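PDB 6AD3: lovastatin nonaketide synthase mokA from Monascus pilosus, which builds the polyketide of lovastatin (monacolin K) from malonyl-CoA in iterative steps, and is represented here by its condensation domain. Local coordinates for residues Phe380-His389 with Phe510-Ala519; Arg461-Glu471 with Leu481-Ser489. The protein carries 1 engineered substitution. All coordinates share one frame; numbering follows the deposited sequence.

Contact 1 of 2, residues Phe380-His389 with Phe510-Ala519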
loop_
_atom_site.group_PDB
_atom_site.type_symbol
_atom_site.label_atom_id
_atom_site.label_comp_id
_atom_site.label_asym_id
_atom_site.label_seq_id
_atom_site.Cartn_x
_atom_site.Cartn_y
_atom_site.Cartn_z
ATOM N N PHE A 380 -12.798 10.382 -21.989
ATOM C CA PHE A 380 -12.811 8.956 -22.388
ATOM C C PHE A 380 -13.486 8.614 -23.736
ATOM O O PHE A 380 -14.678 8.866 -23.929
ATOM C CB PHE A 380 -13.484 8.143 -21.319
ATOM C CG PHE A 380 -13.453 6.671 -21.577
ATOM C CD1 PHE A 380 -12.246 5.988 -21.614
ATOM C CD2 PHE A 380 -14.628 5.953 -21.706
ATOM C CE1 PHE A 380 -12.222 4.612 -21.789
ATOM C CE2 PHE A 380 -14.604 4.597 -21.953
ATOM C CZ PHE A 380 -13.400 3.913 -21.919
ATOM N N VAL A 381 -12.793 7.798 -24.527
ATOM C CA VAL A 381 -13.204 7.494 -25.896
ATOM C C VAL A 381 -13.237 5.979 -26.116
ATOM O O VAL A 381 -12.191 5.357 -26.291
ATOM C CB VAL A 381 -12.233 8.129 -26.916
ATOM C CG1 VAL A 381 -12.580 7.697 -28.331
ATOM C CG2 VAL A 381 -12.261 9.647 -26.814
ATOM N N PRO A 382 -14.448 5.390 -26.175
ATOM C CA PRO A 382 -14.592 3.934 -26.139
ATOM C C PRO A 382 -14.176 3.207 -27.416
ATOM O O PRO A 382 -14.006 1.971 -27.384
ATOM C CB PRO A 382 -16.090 3.733 -25.894
ATOM C CG PRO A 382 -16.727 4.953 -26.441
ATOM C CD PRO A 382 -15.756 6.067 -26.175
ATOM N N HIS A 383 -14.041 3.938 -28.535
ATOM C CA HIS A 383 -13.784 3.290 -29.831
ATOM C C HIS A 383 -12.296 3.155 -30.179
ATOM O O HIS A 383 -11.945 2.500 -31.182
ATOM C CB HIS A 383 -14.525 4.029 -30.966
ATOM C CG HIS A 383 -14.083 5.447 -31.149
ATOM N ND1 HIS A 383 -12.926 5.787 -31.819
ATOM C CD2 HIS A 383 -14.640 6.613 -30.743
ATOM C CE1 HIS A 383 -12.779 7.101 -31.805
ATOM N NE2 HIS A 383 -13.807 7.625 -31.161
ATOM N N ILE A 384 -11.407 3.710 -29.354
ATOM C CA ILE A 384 -9.980 3.472 -29.571
ATOM C C ILE A 384 -9.648 2.032 -29.176
ATOM O O ILE A 384 -10.486 1.351 -28.567
ATOM C CB ILE A 384 -9.095 4.443 -28.811
ATOM C CG1 ILE A 384 -9.168 4.193 -27.307
ATOM C CG2 ILE A 384 -9.450 5.879 -29.148
ATOM C CD1 ILE A 384 -8.124 4.996 -26.568
ATOM N N THR A 385 -8.551 1.508 -29.719
ATOM C CA THR A 385 -8.169 0.138 -29.474
ATOM C C THR A 385 -7.450 0.070 -28.116
ATOM O O THR A 385 -6.939 1.061 -27.628
ATOM C CB THR A 385 -7.223 -0.416 -30.552
ATOM O OG1 THR A 385 -5.963 0.245 -30.455
ATOM C CG2 THR A 385 -7.805 -0.225 -31.981
ATOM N N PHE A 386 -7.353 -1.130 -27.565
ATOM C CA PHE A 386 -6.646 -1.298 -26.311
ATOM C C PHE A 386 -5.194 -0.937 -26.504
ATOM O O PHE A 386 -4.631 -0.260 -25.688
ATOM C CB PHE A 386 -6.774 -2.709 -25.750
ATOM C CG PHE A 386 -6.187 -2.855 -24.363
ATOM C CD1 PHE A 386 -6.878 -2.373 -23.270
ATOM C CD2 PHE A 386 -4.883 -3.270 -24.180
ATOM C CE1 PHE A 386 -6.314 -2.410 -21.991
ATOM C CE2 PHE A 386 -4.298 -3.275 -22.893
ATOM C CZ PHE A 386 -5.020 -2.821 -21.821
ATOM N N GLY A 387 -4.610 -1.323 -27.638
ATOM C CA GLY A 387 -3.226 -0.990 -27.909
ATOM C C GLY A 387 -2.969 0.499 -27.839
ATOM O O GLY A 387 -1.931 0.934 -27.329
ATOM N N GLU A 388 -3.851 1.278 -28.453
ATOM C CA GLU A 388 -3.766 2.737 -28.403
ATOM C C GLU A 388 -3.890 3.265 -26.970
ATOM O O GLU A 388 -3.170 4.165 -26.565
ATOM C CB GLU A 388 -4.851 3.359 -29.295
ATOM C CG GLU A 388 -4.669 2.981 -30.761
ATOM C CD GLU A 388 -5.814 3.436 -31.667
ATOM O OE1 GLU A 388 -6.966 3.503 -31.226
ATOM O OE2 GLU A 388 -5.562 3.561 -32.878
ATOM N N HIS A 389 -4.785 2.660 -26.212
ATOM C CA HIS A 389 -5.028 3.076 -24.833
ATOM C C HIS A 389 -3.838 2.719 -23.962
ATOM O O HIS A 389 -3.519 3.435 -23.008
ATOM C CB HIS A 389 -6.258 2.395 -24.329
ATOM C CG HIS A 389 -6.709 2.871 -22.987
ATOM N ND1 HIS A 389 -6.950 4.201 -22.714
ATOM C CD2 HIS A 389 -7.103 2.183 -21.895
ATOM C CE1 HIS A 389 -7.522 4.303 -21.526
ATOM N NE2 HIS A 389 -7.578 3.095 -20.987
ATOM N N PHE A 510 -7.875 -8.746 -23.970
ATOM C CA PHE A 510 -7.031 -7.706 -24.561
ATOM C C PHE A 510 -5.612 -8.185 -24.844
ATOM O O PHE A 510 -4.957 -7.670 -25.772
ATOM C CB PHE A 510 -7.004 -6.427 -23.698
ATOM C CG PHE A 510 -8.282 -5.631 -23.746
ATOM C CD1 PHE A 510 -8.911 -5.371 -24.945
ATOM C CD2 PHE A 510 -8.860 -5.154 -22.585
ATOM C CE1 PHE A 510 -10.065 -4.617 -24.998
ATOM C CE2 PHE A 510 -10.035 -4.403 -22.632
ATOM C CZ PHE A 510 -10.649 -4.156 -23.827
ATOM N N SER A 511 -5.105 -9.110 -24.024
ATOM C CA SER A 511 -3.783 -9.592 -24.205
ATOM C C SER A 511 -3.756 -10.587 -25.376
ATOM O O SER A 511 -2.752 -10.697 -26.047
ATOM C CB SER A 511 -3.227 -10.216 -22.920
ATOM O OG SER A 511 -3.831 -11.465 -22.615
ATOM N N MET A 512 -4.900 -11.219 -25.651
ATOM C CA MET A 512 -5.069 -12.050 -26.880
ATOM C C MET A 512 -5.167 -11.146 -28.120
ATOM O O MET A 512 -4.606 -11.444 -29.162
ATOM C CB MET A 512 -6.328 -12.893 -26.739
ATOM C CG MET A 512 -6.560 -13.916 -27.821
ATOM S SD MET A 512 -5.346 -15.249 -27.767
ATOM C CE MET A 512 -5.885 -16.101 -26.280
ATOM N N ASN A 513 -5.867 -10.027 -27.996
ATOM C CA ASN A 513 -6.133 -9.153 -29.134
ATOM C C ASN A 513 -6.237 -7.694 -28.717
ATOM O O ASN A 513 -7.340 -7.201 -28.443
ATOM C CB ASN A 513 -7.439 -9.573 -29.804
ATOM C CG ASN A 513 -7.714 -8.822 -31.083
ATOM O OD1 ASN A 513 -7.003 -7.890 -31.431
ATOM N ND2 ASN A 513 -8.775 -9.219 -31.780
ATOM N N PRO A 514 -5.119 -6.971 -28.806
ATOM C CA PRO A 514 -5.057 -5.545 -28.451
ATOM C C PRO A 514 -5.664 -4.633 -29.489
ATOM O O PRO A 514 -5.738 -3.437 -29.279
ATOM C CB PRO A 514 -3.554 -5.244 -28.349
ATOM C CG PRO A 514 -2.841 -6.537 -28.563
ATOM C CD PRO A 514 -3.794 -7.551 -29.094
ATOM N N ALA A 515 -6.157 -5.190 -30.590
ATOM C CA ALA A 515 -6.829 -4.376 -31.588
ATOM C C ALA A 515 -8.297 -4.150 -31.240
ATOM O O ALA A 515 -9.022 -3.466 -31.985
ATOM C CB ALA A 515 -6.724 -5.055 -32.972
ATOM N N LEU A 516 -8.780 -4.851 -30.227
ATOM C CA LEU A 516 -10.166 -4.742 -29.837
ATOM C C LEU A 516 -10.413 -3.340 -29.305
ATOM O O LEU A 516 -9.538 -2.758 -28.672
ATOM C CB LEU A 516 -10.501 -5.776 -28.768
ATOM C CG LEU A 516 -10.526 -7.223 -29.239
ATOM C CD1 LEU A 516 -10.596 -8.152 -28.047
ATOM C CD2 LEU A 516 -11.663 -7.475 -30.230
ATOM N N LYS A 517 -11.639 -2.848 -29.450
ATOM C CA LYS A 517 -12.002 -1.529 -28.902
ATOM C C LYS A 517 -12.266 -1.592 -27.414
ATOM O O LYS A 517 -12.640 -2.651 -26.876
ATOM C CB LYS A 517 -13.247 -0.975 -29.584
ATOM C CG LYS A 517 -13.299 -1.180 -31.080
ATOM C CD LYS A 517 -12.173 -0.467 -31.791
ATOM C CE LYS A 517 -12.622 0.012 -33.168
ATOM N NZ LYS A 517 -13.454 -1.025 -33.845
ATOM N N LEU A 518 -12.191 -0.434 -26.761
ATOM C CA LEU A 518 -12.393 -0.385 -25.304
ATOM C C LEU A 518 -13.821 -0.765 -24.870
ATOM O O LEU A 518 -14.018 -1.339 -23.792
ATOM C CB LEU A 518 -12.031 0.986 -24.767
ATOM C CG LEU A 518 -10.625 1.397 -25.134
ATOM C CD1 LEU A 518 -10.224 2.686 -24.438
ATOM C CD2 LEU A 518 -9.669 0.251 -24.804
ATOM N N ALA A 519 -14.815 -0.362 -25.649
ATOM C CA ALA A 519 -16.221 -0.676 -25.303
ATOM C C ALA A 519 -17.135 -0.393 -26.478
ATOM O O ALA A 519 -16.956 -0.972 -27.535
ATOM C CB ALA A 519 -16.659 0.121 -24.097
#
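Leu518 packs among Phe380, Ile384, Phe386 and the imidazole face of His389; leucine suits the place because its two methyls can meet different partners. Leu518 CD1 lies over the His389 ring, 3.9 Å from its centroid. The same Leu518 CD1 is pressed to 3.4 Å against Ile384 CG1, tighter than usual for two carbons. CD2 turns instead to Phe386 CA. Beside it the Phe386 and Phe510 rings form an offset stack, centroids 4.4 Å apart and planes at 13°; with CG of Phe386 anti to its backbone N (chi1 -173°), the ring reaches across to the end of helix 495-512. His389 NE2 is hydrogen-bonded to His336.

The other side is looser and faces solvent. The side chains of Pro382 and Ala519 touch lightly, CB to CB at 4.1 Å, and the bent Lys517 chain lays CD near His383 O before its amine leads away.

Four backbone bonds close the seam: Gly387 N to Pro514 O (2.9 Å), Phe386 N to Leu516 O, Leu518 N to Ile384 O and Ala519 N to Pro382 O. In a capping box, Thr385 OG1 accepts from Glu388 N and Glu388 OE1 from Thr385 N. The chemistry implies a C-terminal tail held by main-chain bonds and one buried leucine, with Lys517 and Ala519 on the exposed side.

Contact 2 of 2, residues Arg461-Glu471 with Leu481-Ser489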
loop_
_atom_site.group_PDB
_atom_site.type_symbol
_atom_site.label_atom_id
_atom_site.label_comp_id
_atom_site.label_asym_id
_atom_site.label_seq_id
_atom_site.Cartn_x
_atom_site.Cartn_y
_atom_site.Cartn_z
ATOM N N ARG A 461 -3.193 -5.419 5.146
ATOM C CA ARG A 461 -2.847 -4.013 5.191
ATOM C C ARG A 461 -3.981 -3.211 5.832
ATOM O O ARG A 461 -5.131 -3.677 5.886
ATOM C CB ARG A 461 -2.627 -3.511 3.764
ATOM C CG ARG A 461 -1.439 -4.141 3.089
ATOM C CD ARG A 461 -1.261 -3.629 1.667
ATOM N NE ARG A 461 -0.907 -2.229 1.658
ATOM C CZ ARG A 461 -0.722 -1.516 0.549
ATOM N NH1 ARG A 461 -0.843 -2.081 -0.636
ATOM N NH2 ARG A 461 -0.449 -0.233 0.638
ATOM N N GLU A 462 -3.663 -2.007 6.284
ATOM C CA GLU A 462 -4.634 -1.106 6.866
ATOM C C GLU A 462 -5.826 -0.945 5.964
ATOM O O GLU A 462 -5.695 -0.970 4.751
ATOM C CB GLU A 462 -4.018 0.281 7.114
ATOM C CG GLU A 462 -3.539 0.974 5.832
ATOM C CD GLU A 462 -3.078 2.397 6.039
ATOM O OE1 GLU A 462 -3.141 2.883 7.186
ATOM O OE2 GLU A 462 -2.540 2.991 5.077
ATOM N N ARG A 463 -6.970 -0.636 6.573
ATOM C CA ARG A 463 -8.137 -0.198 5.809
ATOM C C ARG A 463 -7.863 1.165 5.214
ATOM O O ARG A 463 -7.005 1.905 5.705
ATOM C CB ARG A 463 -9.376 -0.109 6.700
ATOM C CG ARG A 463 -9.819 -1.452 7.245
ATOM C CD ARG A 463 -11.144 -1.327 7.998
ATOM N NE ARG A 463 -11.500 -2.565 8.685
ATOM C CZ ARG A 463 -12.521 -2.675 9.543
ATOM N NH1 ARG A 463 -13.356 -1.650 9.759
ATOM N NH2 ARG A 463 -12.790 -3.849 10.087
ATOM N N THR A 464 -8.544 1.430 4.099
ATOM C CA THR A 464 -8.474 2.703 3.411
ATOM C C THR A 464 -9.894 3.078 2.988
ATOM O O THR A 464 -10.790 2.237 3.032
ATOM C CB THR A 464 -7.552 2.638 2.173
ATOM O OG1 THR A 464 -8.181 1.885 1.146
ATOM C CG2 THR A 464 -6.247 2.010 2.492
ATOM N N PRO A 465 -10.107 4.337 2.589
ATOM C CA PRO A 465 -11.463 4.787 2.306
ATOM C C PRO A 465 -11.939 4.462 0.898
ATOM O O PRO A 465 -13.091 4.777 0.544
ATOM C CB PRO A 465 -11.366 6.304 2.478
ATOM C CG PRO A 465 -9.974 6.601 2.131
ATOM C CD PRO A 465 -9.190 5.469 2.721
ATOM N N TYR A 466 -11.062 3.905 0.074
ATOM C CA TYR A 466 -11.334 3.817 -1.365
ATOM C C TYR A 466 -12.404 2.756 -1.719
ATOM O O TYR A 466 -12.372 1.639 -1.209
ATOM C CB TYR A 466 -10.011 3.561 -2.108
ATOM C CG TYR A 466 -9.024 4.654 -1.838
ATOM C CD1 TYR A 466 -9.215 5.936 -2.352
ATOM C CD2 TYR A 466 -7.975 4.468 -0.948
ATOM C CE1 TYR A 466 -8.404 6.996 -1.982
ATOM C CE2 TYR A 466 -7.139 5.521 -0.608
ATOM C CZ TYR A 466 -7.387 6.796 -1.101
ATOM O OH TYR A 466 -6.608 7.848 -0.737
ATOM N N ASP A 467 -13.285 3.094 -2.672
ATOM C CA ASP A 467 -14.376 2.196 -3.075
ATOM C C ASP A 467 -13.819 0.881 -3.607
ATOM O O ASP A 467 -14.356 -0.175 -3.308
ATOM C CB ASP A 467 -15.258 2.830 -4.148
ATOM C CG ASP A 467 -16.199 3.902 -3.607
ATOM O OD1 ASP A 467 -16.018 4.401 -2.489
ATOM O OD2 ASP A 467 -17.159 4.214 -4.323
ATOM N N VAL A 468 -12.788 0.964 -4.447
ATOM C CA VAL A 468 -12.224 -0.198 -5.107
ATOM C C VAL A 468 -10.705 -0.080 -5.138
ATOM O O VAL A 468 -10.150 0.982 -5.410
ATOM C CB VAL A 468 -12.785 -0.372 -6.549
ATOM C CG1 VAL A 468 -12.627 0.876 -7.328
ATOM C CG2 VAL A 468 -12.143 -1.564 -7.265
ATOM N N VAL A 469 -10.064 -1.142 -4.707
ATOM C CA VAL A 469 -8.626 -1.210 -4.657
ATOM C C VAL A 469 -8.211 -2.509 -5.320
ATOM O O VAL A 469 -8.657 -3.608 -4.913
ATOM C CB VAL A 469 -8.092 -1.145 -3.242
ATOM C CG1 VAL A 469 -6.550 -1.213 -3.247
ATOM C CG2 VAL A 469 -8.573 0.110 -2.503
ATOM N N LEU A 470 -7.294 -2.402 -6.274
ATOM C CA LEU A 470 -6.660 -3.548 -6.894
ATOM C C LEU A 470 -5.171 -3.522 -6.515
ATOM O O LEU A 470 -4.454 -2.552 -6.842
ATOM C CB LEU A 470 -6.807 -3.495 -8.420
ATOM C CG LEU A 470 -5.949 -4.482 -9.217
ATOM C CD1 LEU A 470 -6.269 -5.897 -8.821
ATOM C CD2 LEU A 470 -6.172 -4.323 -10.713
ATOM N N GLU A 471 -4.738 -4.523 -5.738
ATOM C CA GLU A 471 -3.342 -4.672 -5.377
ATOM C C GLU A 471 -2.825 -5.920 -6.080
ATOM O O GLU A 471 -3.554 -6.903 -6.161
ATOM C CB GLU A 471 -3.180 -4.910 -3.877
ATOM C CG GLU A 471 -3.685 -3.802 -3.013
ATOM C CD GLU A 471 -3.529 -4.095 -1.551
ATOM O OE1 GLU A 471 -4.277 -3.492 -0.741
ATOM O OE2 GLU A 471 -2.531 -4.784 -1.210
ATOM N N LEU A 481 -0.265 -12.226 -8.641
ATOM C CA LEU A 481 -1.272 -12.412 -7.628
ATOM C C LEU A 481 -2.124 -11.150 -7.507
ATOM O O LEU A 481 -1.598 -10.078 -7.259
ATOM C CB LEU A 481 -0.612 -12.722 -6.265
ATOM C CG LEU A 481 -1.588 -13.130 -5.143
ATOM C CD1 LEU A 481 -2.246 -14.461 -5.482
ATOM C CD2 LEU A 481 -0.884 -13.179 -3.774
ATOM N N LEU A 482 -3.433 -11.298 -7.686
ATOM C CA LEU A 482 -4.335 -10.169 -7.740
ATOM C C LEU A 482 -5.225 -10.184 -6.513
ATOM O O LEU A 482 -5.920 -11.180 -6.262
ATOM C CB LEU A 482 -5.210 -10.250 -9.005
ATOM C CG LEU A 482 -4.585 -10.083 -10.404
ATOM C CD1 LEU A 482 -3.318 -10.831 -10.611
ATOM C CD2 LEU A 482 -5.602 -10.446 -11.454
ATOM N N THR A 483 -5.348 -9.028 -5.849
ATOM C CA THR A 483 -6.242 -8.854 -4.722
ATOM C C THR A 483 -7.154 -7.673 -5.042
ATOM O O THR A 483 -6.663 -6.565 -5.334
ATOM C CB THR A 483 -5.480 -8.522 -3.417
ATOM O OG1 THR A 483 -4.534 -9.560 -3.157
ATOM C CG2 THR A 483 -6.419 -8.390 -2.235
ATOM N N VAL A 484 -8.469 -7.907 -4.983
ATOM C CA VAL A 484 -9.466 -6.837 -5.126
ATOM C C VAL A 484 -10.217 -6.633 -3.795
ATOM O O VAL A 484 -10.710 -7.621 -3.157
ATOM C CB VAL A 484 -10.496 -7.189 -6.230
ATOM C CG1 VAL A 484 -11.636 -6.195 -6.221
ATOM C CG2 VAL A 484 -9.805 -7.196 -7.577
ATOM N N LYS A 485 -10.269 -5.379 -3.368
ATOM C CA LYS A 485 -10.955 -4.965 -2.145
ATOM C C LYS A 485 -12.033 -3.973 -2.516
ATOM O O LYS A 485 -11.762 -3.009 -3.230
ATOM C CB LYS A 485 -9.978 -4.299 -1.172
ATOM C CG LYS A 485 -8.776 -5.183 -0.770
ATOM C CD LYS A 485 -7.794 -4.423 0.143
ATOM C CE LYS A 485 -6.685 -5.320 0.697
ATOM N NZ LYS A 485 -5.633 -4.520 1.395
ATOM N N LEU A 486 -13.237 -4.198 -1.993
ATOM C CA LEU A 486 -14.383 -3.292 -2.177
ATOM C C LEU A 486 -14.945 -2.852 -0.821
ATOM O O LEU A 486 -14.924 -3.619 0.160
ATOM C CB LEU A 486 -15.472 -3.980 -2.991
ATOM C CG LEU A 486 -15.063 -4.561 -4.329
ATOM C CD1 LEU A 486 -16.253 -5.284 -4.974
ATOM C CD2 LEU A 486 -14.566 -3.428 -5.248
ATOM N N GLN A 487 -15.376 -1.593 -0.735
ATOM C CA GLN A 487 -15.956 -1.092 0.503
ATOM C C GLN A 487 -17.269 -1.845 0.793
ATOM O O GLN A 487 -18.167 -1.873 -0.060
ATOM C CB GLN A 487 -16.264 0.406 0.388
ATOM C CG GLN A 487 -15.061 1.309 0.355
ATOM C CD GLN A 487 -14.297 1.358 1.677
ATOM O OE1 GLN A 487 -13.043 1.335 1.693
ATOM N NE2 GLN A 487 -15.029 1.440 2.781
ATOM N N SER A 488 -17.395 -2.384 2.002
ATOM C CA SER A 488 -18.640 -3.063 2.444
ATOM C C SER A 488 -19.783 -2.044 2.546
ATOM O O SER A 488 -20.950 -2.406 2.457
ATOM C CB SER A 488 -18.403 -3.761 3.794
ATOM O OG SER A 488 -18.181 -2.800 4.810
ATOM N N SER A 489 -19.450 -0.765 2.619
ATOM C CA SER A 489 -20.472 0.288 2.699
ATOM C C SER A 489 -21.262 0.405 1.419
ATOM O O SER A 489 -22.361 0.941 1.409
ATOM C CB SER A 489 -19.817 1.634 3.048
ATOM O OG SER A 489 -18.905 2.035 2.045
HETATM O O HOH W 1 -4.119 -6.511 2.655
HETATM O O HOH W 2 -6.766 -5.335 4.444
HETATM O O HOH W 3 -6.979 -2.350 2.839
HETATM O O HOH W 4 -2.171 -9.331 -4.469
#
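Glu471 and Lys485 cross obliquely on one face of an antiparallel strand pair, and their charged ends meet where Lys485 NZ donates to Glu471 OE1 at 2.7 Å. The ammonium approaches from above the carboxylate plane, about 40° out of it. Lys485 suits this place because its chain is extended beyond CG and carries the charge diagonally over the sheet face to Glu471; CG stands anti to the carbonyl carbon (chi1 -58°), which starts the chain toward Glu471. The other oxygen, OE2, takes a weak bond from Arg461 NH1 at 3.2 Å, so one carboxylate joins two cations; Arg461 NH1 also pairs with Asp438. Waters also grip the buried amine: one links NZ to Arg461 N, another links it to Glu462 O. This shared anion probably stabilises the positive charge on the lysine.

The opposite face is apolar. Val468 and Leu486 run alongside each other in the same direction, with CG2 of the valine 3.7 Å from CD2 of the leucine. Leu470 slants over Val484, its CD1 reaching CG2 at 4.0 Å. Beta-branched valines suit the extended backbone here.

Val469 and Thr483 lie on the face of the salt bridge. Between the backbones, Val469 and Lys485 exchange two bonds as a hydrogen-bonded pair, the N of Lys485 donating to Val469 O at 2.8 Å; Glu471 and Thr483 do likewise.

The two strands form a beta hairpin within a six-stranded mixed sheet. Strand 301-307 flanks 481-487, strand 435-440 flanks 468-473, and helix 495-512 covers the apolar face, with Tyr503 on Leu470 and Pro496 on Leu486.

How the contacts relate
Contact 2 is nested along the chain inside the loop closed by contact 1: residues 380-389 come first, then the hairpin segments 461-471 and 481-489, and finally 510-519. Their centres are 26 Å apart and their nearest atoms about 11 Å, so they do not touch. Helix 495-512 connects them, following strand 481-487, packing on the sheet of contact 2 and ending in contact 1. Contact 2 lies about 10 Å from the centre of the chain, contact 1 about 29 Å, centre to centre. Within this condensation domain, the tail thus brings the chain end back to the start of helix 386-401, closing a loop of 120 residues that includes the buried hairpin.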